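Local coordinates for P35 antigen (Borrelia burgdorferi, PDB 4ALY), which is an outer surface lipoprotein of the Lyme disease spirochaete, critical to ensure infection after a tick bite, at residues R133-S138 and Q178-E182; L165-T169 and L248-N252. All coordinates share one frame; numbering follows the deposited sequence.

Contact 1 (R133-S138 and Q178-E182)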
loop_
_atom_site.group_PDB
_atom_site.type_symbol
_atom_site.label_atom_id
_atom_site.label_comp_id
_atom_site.label_asym_id
_atom_site.label_seq_id
_atom_site.Cartn_x
_atom_site.Cartn_y
_atom_site.Cartn_z
ATOM N N ARG A 133 -1.725 -7.683 -6.560
ATOM C CA ARG A 133 -0.256 -7.752 -6.477
ATOM C C ARG A 133 0.329 -6.572 -5.649
ATOM O O ARG A 133 1.137 -6.782 -4.663
ATOM C CB ARG A 133 0.377 -7.850 -7.899
ATOM C CG ARG A 133 1.849 -8.380 -7.909
ATOM C CD ARG A 133 2.849 -7.290 -7.468
ATOM N NE ARG A 133 2.665 -6.073 -8.241
ATOM C CZ ARG A 133 3.086 -4.893 -7.827
ATOM N NH1 ARG A 133 3.650 -4.822 -6.646
ATOM N NH2 ARG A 133 2.924 -3.792 -8.550
ATOM N N MET A 134 -0.135 -5.352 -5.948
ATOM C CA MET A 134 0.331 -4.129 -5.217
ATOM C C MET A 134 -0.072 -4.281 -3.754
ATOM O O MET A 134 0.678 -3.992 -2.864
ATOM C CB MET A 134 -0.268 -2.873 -5.829
ATOM C CG MET A 134 0.694 -2.029 -6.654
ATOM S SD MET A 134 -0.214 -1.070 -7.867
ATOM C CE MET A 134 1.037 -0.677 -9.104
ATOM N N LEU A 135 -1.252 -4.808 -3.488
ATOM C CA LEU A 135 -1.600 -5.018 -2.118
ATOM C C LEU A 135 -0.593 -6.005 -1.424
ATOM O O LEU A 135 -0.208 -5.791 -0.266
ATOM C CB LEU A 135 -3.004 -5.579 -2.056
ATOM C CG LEU A 135 -3.510 -5.952 -0.674
ATOM C CD1 LEU A 135 -3.524 -4.730 0.279
ATOM C CD2 LEU A 135 -4.923 -6.558 -0.885
ATOM N N TYR A 136 -0.187 -7.080 -2.126
ATOM C CA TYR A 136 0.678 -8.100 -1.514
ATOM C C TYR A 136 2.071 -7.500 -1.279
ATOM O O TYR A 136 2.676 -7.706 -0.229
ATOM C CB TYR A 136 0.796 -9.344 -2.420
ATOM C CG TYR A 136 -0.490 -10.057 -2.803
ATOM C CD1 TYR A 136 -1.583 -10.127 -1.930
ATOM C CD2 TYR A 136 -0.618 -10.665 -4.048
ATOM C CE1 TYR A 136 -2.743 -10.813 -2.266
ATOM C CE2 TYR A 136 -1.786 -11.307 -4.424
ATOM C CZ TYR A 136 -2.846 -11.405 -3.498
ATOM O OH TYR A 136 -4.021 -12.082 -3.842
ATOM N N THR A 137 2.568 -6.761 -2.265
ATOM C CA THR A 137 3.789 -6.023 -2.156
ATOM C C THR A 137 3.753 -5.036 -0.979
ATOM O O THR A 137 4.804 -4.820 -0.345
ATOM C CB THR A 137 4.055 -5.290 -3.475
ATOM O OG1 THR A 137 4.146 -6.270 -4.509
ATOM C CG2 THR A 137 5.334 -4.531 -3.466
ATOM N N SER A 138 2.561 -4.530 -0.622
ATOM C CA SER A 138 2.472 -3.502 0.415
ATOM C C SER A 138 2.765 -4.120 1.745
ATOM O O SER A 138 2.993 -3.435 2.756
ATOM C CB SER A 138 1.101 -2.796 0.392
ATOM O OG SER A 138 0.099 -3.514 1.097
ATOM N N GLN A 178 1.397 1.639 -1.425
ATOM C CA GLN A 178 2.190 0.904 -2.384
ATOM C C GLN A 178 2.038 1.485 -3.810
ATOM O O GLN A 178 3.046 1.845 -4.413
ATOM C CB GLN A 178 1.851 -0.594 -2.327
ATOM C CG GLN A 178 2.817 -1.430 -3.099
ATOM C CD GLN A 178 4.248 -1.296 -2.557
ATOM O OE1 GLN A 178 4.483 -1.261 -1.330
ATOM N NE2 GLN A 178 5.216 -1.202 -3.483
ATOM N N LEU A 179 0.803 1.634 -4.315
ATOM C CA LEU A 179 0.556 2.348 -5.583
ATOM C C LEU A 179 1.287 3.689 -5.633
ATOM O O LEU A 179 1.948 4.015 -6.642
ATOM C CB LEU A 179 -0.946 2.595 -5.799
ATOM C CG LEU A 179 -1.303 3.529 -6.968
ATOM C CD1 LEU A 179 -0.872 2.966 -8.335
ATOM C CD2 LEU A 179 -2.799 3.814 -7.006
ATOM N N ALA A 180 1.183 4.476 -4.552
ATOM C CA ALA A 180 1.875 5.774 -4.546
ATOM C C ALA A 180 3.383 5.569 -4.757
ATOM O O ALA A 180 3.981 6.287 -5.570
ATOM C CB ALA A 180 1.622 6.550 -3.266
ATOM N N MET A 181 4.000 4.610 -4.052
ATOM C CA MET A 181 5.446 4.406 -4.227
ATOM C C MET A 181 5.839 4.088 -5.676
ATOM O O MET A 181 6.921 4.486 -6.148
ATOM C CB MET A 181 5.979 3.318 -3.297
ATOM C CG MET A 181 5.836 3.636 -1.813
ATOM S SD MET A 181 6.046 2.174 -0.773
ATOM C CE MET A 181 7.824 2.070 -0.691
ATOM N N GLU A 182 4.953 3.397 -6.394
ATOM C CA GLU A 182 5.316 2.906 -7.712
ATOM C C GLU A 182 4.982 3.921 -8.812
ATOM O O GLU A 182 5.627 3.932 -9.860
ATOM C CB GLU A 182 4.678 1.528 -7.996
ATOM C CG GLU A 182 5.014 0.546 -6.899
ATOM C CD GLU A 182 4.607 -0.888 -7.169
ATOM O OE1 GLU A 182 3.831 -1.129 -8.125
ATOM O OE2 GLU A 182 5.065 -1.765 -6.382
#
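R133 and E182 approach from opposite directions and form a salt bridge in a largely buried contact, where helix 129-137 crosses helix 163-189 at nearly a right angle, 97° between the short segments, inside an all-helical fold of the PFam54_60 family. The guanidinium and carboxylate lie nearly coplanar. R133 NH2 gives E182 OE1 a bond of 2.8 Å on the syn lone pair, while the partner bond from R133 NH1 to E182 OE2 is weak. Beside this pair M134 runs alongside E182, the two pointing opposite ways, and M134 SD rests 4.1 Å from L179 CD1. Farther along, S138 CB packs on Q178 CB at 3.6 Å, and T137 CG2 touches the amide end of Q178, 3.3 Å from NE2.

A second shell fixes the ion pair. R133 is folded back at its second and third torsions (chi2 -77°, chi3 -52°), which brings NH1 to T137 OG1 at 2.6 Å, in the guanidinium plane; that hydroxyl also bonds D93 on helix 70-95. K217 NZ holds both Q178 OE1 and T137 O, linking the two segments to helix 200-233. Q178 in turn steadies the carboxylate: its NE2 donates to E182 OE2 at 3.0 Å, arriving from above the carboxylate plane.

Contact 2 (L165-T169 and L248-N252)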
loop_
_atom_site.group_PDB
_atom_site.type_symbol
_atom_site.label_atom_id
_atom_site.label_comp_id
_atom_site.label_asym_id
_atom_site.label_seq_id
_atom_site.Cartn_x
_atom_site.Cartn_y
_atom_site.Cartn_z
ATOM N N LEU A 165 -15.046 -1.643 6.462
ATOM C CA LEU A 165 -13.774 -1.261 7.064
ATOM C C LEU A 165 -12.569 -2.129 6.562
ATOM O O LEU A 165 -11.454 -1.583 6.359
ATOM C CB LEU A 165 -13.906 -1.308 8.543
ATOM C CG LEU A 165 -12.654 -0.946 9.303
ATOM C CD1 LEU A 165 -12.229 0.505 9.012
ATOM C CD2 LEU A 165 -13.032 -1.143 10.766
ATOM N N VAL A 166 -12.851 -3.414 6.283
ATOM C CA VAL A 166 -11.906 -4.353 5.648
ATOM C C VAL A 166 -11.386 -3.901 4.316
ATOM O O VAL A 166 -10.183 -3.778 4.123
ATOM C CB VAL A 166 -12.480 -5.776 5.546
ATOM C CG1 VAL A 166 -11.574 -6.659 4.697
ATOM C CG2 VAL A 166 -12.681 -6.338 6.952
ATOM N N LYS A 167 -12.308 -3.599 3.424
ATOM C CA LYS A 167 -12.027 -2.996 2.143
ATOM C C LYS A 167 -11.208 -1.687 2.346
ATOM O O LYS A 167 -10.064 -1.592 1.876
ATOM C CB LYS A 167 -13.372 -2.781 1.419
ATOM C CG LYS A 167 -13.274 -2.228 0.030
ATOM C CD LYS A 167 -13.266 -0.715 0.073
ATOM C CE LYS A 167 -13.005 -0.163 -1.326
ATOM N NZ LYS A 167 -12.432 1.208 -1.176
ATOM N N GLU A 168 -11.754 -0.723 3.100
ATOM C CA GLU A 168 -11.109 0.593 3.315
ATOM C C GLU A 168 -9.629 0.315 3.731
ATOM O O GLU A 168 -8.665 0.809 3.119
ATOM C CB GLU A 168 -11.872 1.305 4.462
ATOM C CG GLU A 168 -12.198 2.811 4.480
ATOM C CD GLU A 168 -13.461 3.134 5.350
ATOM O OE1 GLU A 168 -14.610 2.797 4.901
ATOM O OE2 GLU A 168 -13.351 3.719 6.491
ATOM N N THR A 169 -9.459 -0.504 4.753
ATOM C CA THR A 169 -8.142 -0.836 5.278
ATOM C C THR A 169 -7.176 -1.388 4.201
ATOM O O THR A 169 -6.042 -0.961 4.115
ATOM C CB THR A 169 -8.320 -1.856 6.400
ATOM O OG1 THR A 169 -9.180 -1.291 7.422
ATOM C CG2 THR A 169 -7.005 -2.293 6.942
ATOM N N LEU A 248 -9.586 -3.557 14.915
ATOM C CA LEU A 248 -9.212 -3.031 13.602
ATOM C C LEU A 248 -9.377 -1.490 13.490
ATOM O O LEU A 248 -8.477 -0.797 12.978
ATOM C CB LEU A 248 -10.003 -3.766 12.500
ATOM C CG LEU A 248 -9.642 -3.369 11.015
ATOM C CD1 LEU A 248 -8.115 -3.526 10.773
ATOM C CD2 LEU A 248 -10.490 -4.039 9.927
ATOM N N ARG A 249 -10.535 -0.979 13.932
ATOM C CA ARG A 249 -10.900 0.455 14.018
ATOM C C ARG A 249 -9.891 1.260 14.830
ATOM O O ARG A 249 -9.532 2.352 14.461
ATOM C CB ARG A 249 -12.235 0.560 14.763
ATOM C CG ARG A 249 -13.217 1.694 14.434
ATOM C CD ARG A 249 -12.608 2.937 13.857
ATOM N NE ARG A 249 -12.775 3.192 12.398
ATOM C CZ ARG A 249 -13.805 2.861 11.626
ATOM N NH1 ARG A 249 -14.829 2.209 12.107
ATOM N NH2 ARG A 249 -13.811 3.190 10.361
ATOM N N SER A 250 -9.388 0.728 15.925
ATOM C CA SER A 250 -8.486 1.537 16.726
ATOM C C SER A 250 -7.224 2.030 15.987
ATOM O O SER A 250 -6.664 3.094 16.314
ATOM C CB SER A 250 -8.165 0.823 18.063
ATOM O OG SER A 250 -7.598 -0.438 17.841
ATOM N N LYS A 251 -6.789 1.271 14.978
ATOM C CA LYS A 251 -5.599 1.611 14.190
ATOM C C LYS A 251 -6.002 2.236 12.874
ATOM O O LYS A 251 -5.152 2.577 12.035
ATOM C CB LYS A 251 -4.763 0.354 13.928
ATOM C CG LYS A 251 -4.376 -0.374 15.202
ATOM C CD LYS A 251 -4.612 -1.874 15.041
ATOM C CE LYS A 251 -4.249 -2.680 16.296
ATOM N NZ LYS A 251 -3.045 -2.182 17.023
ATOM N N ASN A 252 -7.294 2.365 12.642
ATOM C CA ASN A 252 -7.700 2.896 11.367
ATOM C C ASN A 252 -8.909 3.809 11.599
ATOM O O ASN A 252 -10.033 3.413 11.309
ATOM C CB ASN A 252 -8.049 1.743 10.384
ATOM C CG ASN A 252 -6.846 0.832 10.061
ATOM O OD1 ASN A 252 -5.992 1.184 9.245
ATOM N ND2 ASN A 252 -6.790 -0.336 10.681
#
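The branched ends of L165 and L248 meet from opposite sides, packing two helices of this bundle-like, all-helical fold: helix 163-189 and the C-terminal end of helix 241-250 with its exit. This is the tight side. L248 CD2 sits 3.8 Å from L165 CG and 3.9 Å from T169 OG1, filling the step between residues one helical turn apart; L156 of helix 143-157 touches both V166 and L248. With L165 CG anti to the backbone N (chi1 179°), its two methyls are carried across to the opposing helix.

R249 lies slantwise to L165, still in close touch: L165 CD1 comes within 3.4 Å of R249 NH2, and L165 CD2 lies over the guanidinium face near its rim. The looser part is polar and partly exposed. E168 OE2 stands at the guanidinium edge, yet its salt bridge to R249 NH2 is long, 3.9 Å, and the two flat groups are turned 45° apart. The arginine is tethered through NE to N252 O, where the chain leaves the helix.

N252 OD1 bonds R173, a further link to helix 163-189, while the other end of the amide turns back on its own segment: N252 ND2 donates to L248 O at 2.9 Å.

Overall arrangement
From the modelled N terminus, helix 70-95 runs first and later flanks contact 1. Helix 129-137 then supplies residues 133-138, and the chain passes through helix 143-157 before entering helix 163-189, which serves both contacts. Its early part, 165-169, waits for contact 2; some three and a half turns on, 178-182 closes contact 1, a mostly helical loop of 39 residues. Helix 200-233 and the short helix 235-239 follow, and the end of helix 241-250 brings 248-252 back to close contact 2 over 78 residues. The two loops therefore cross rather than nest. Their centres lie about 18 Å apart, and the shared helix 163-189 ties helix 129-137 near the chain centre to the C-terminal end of helix 241-250.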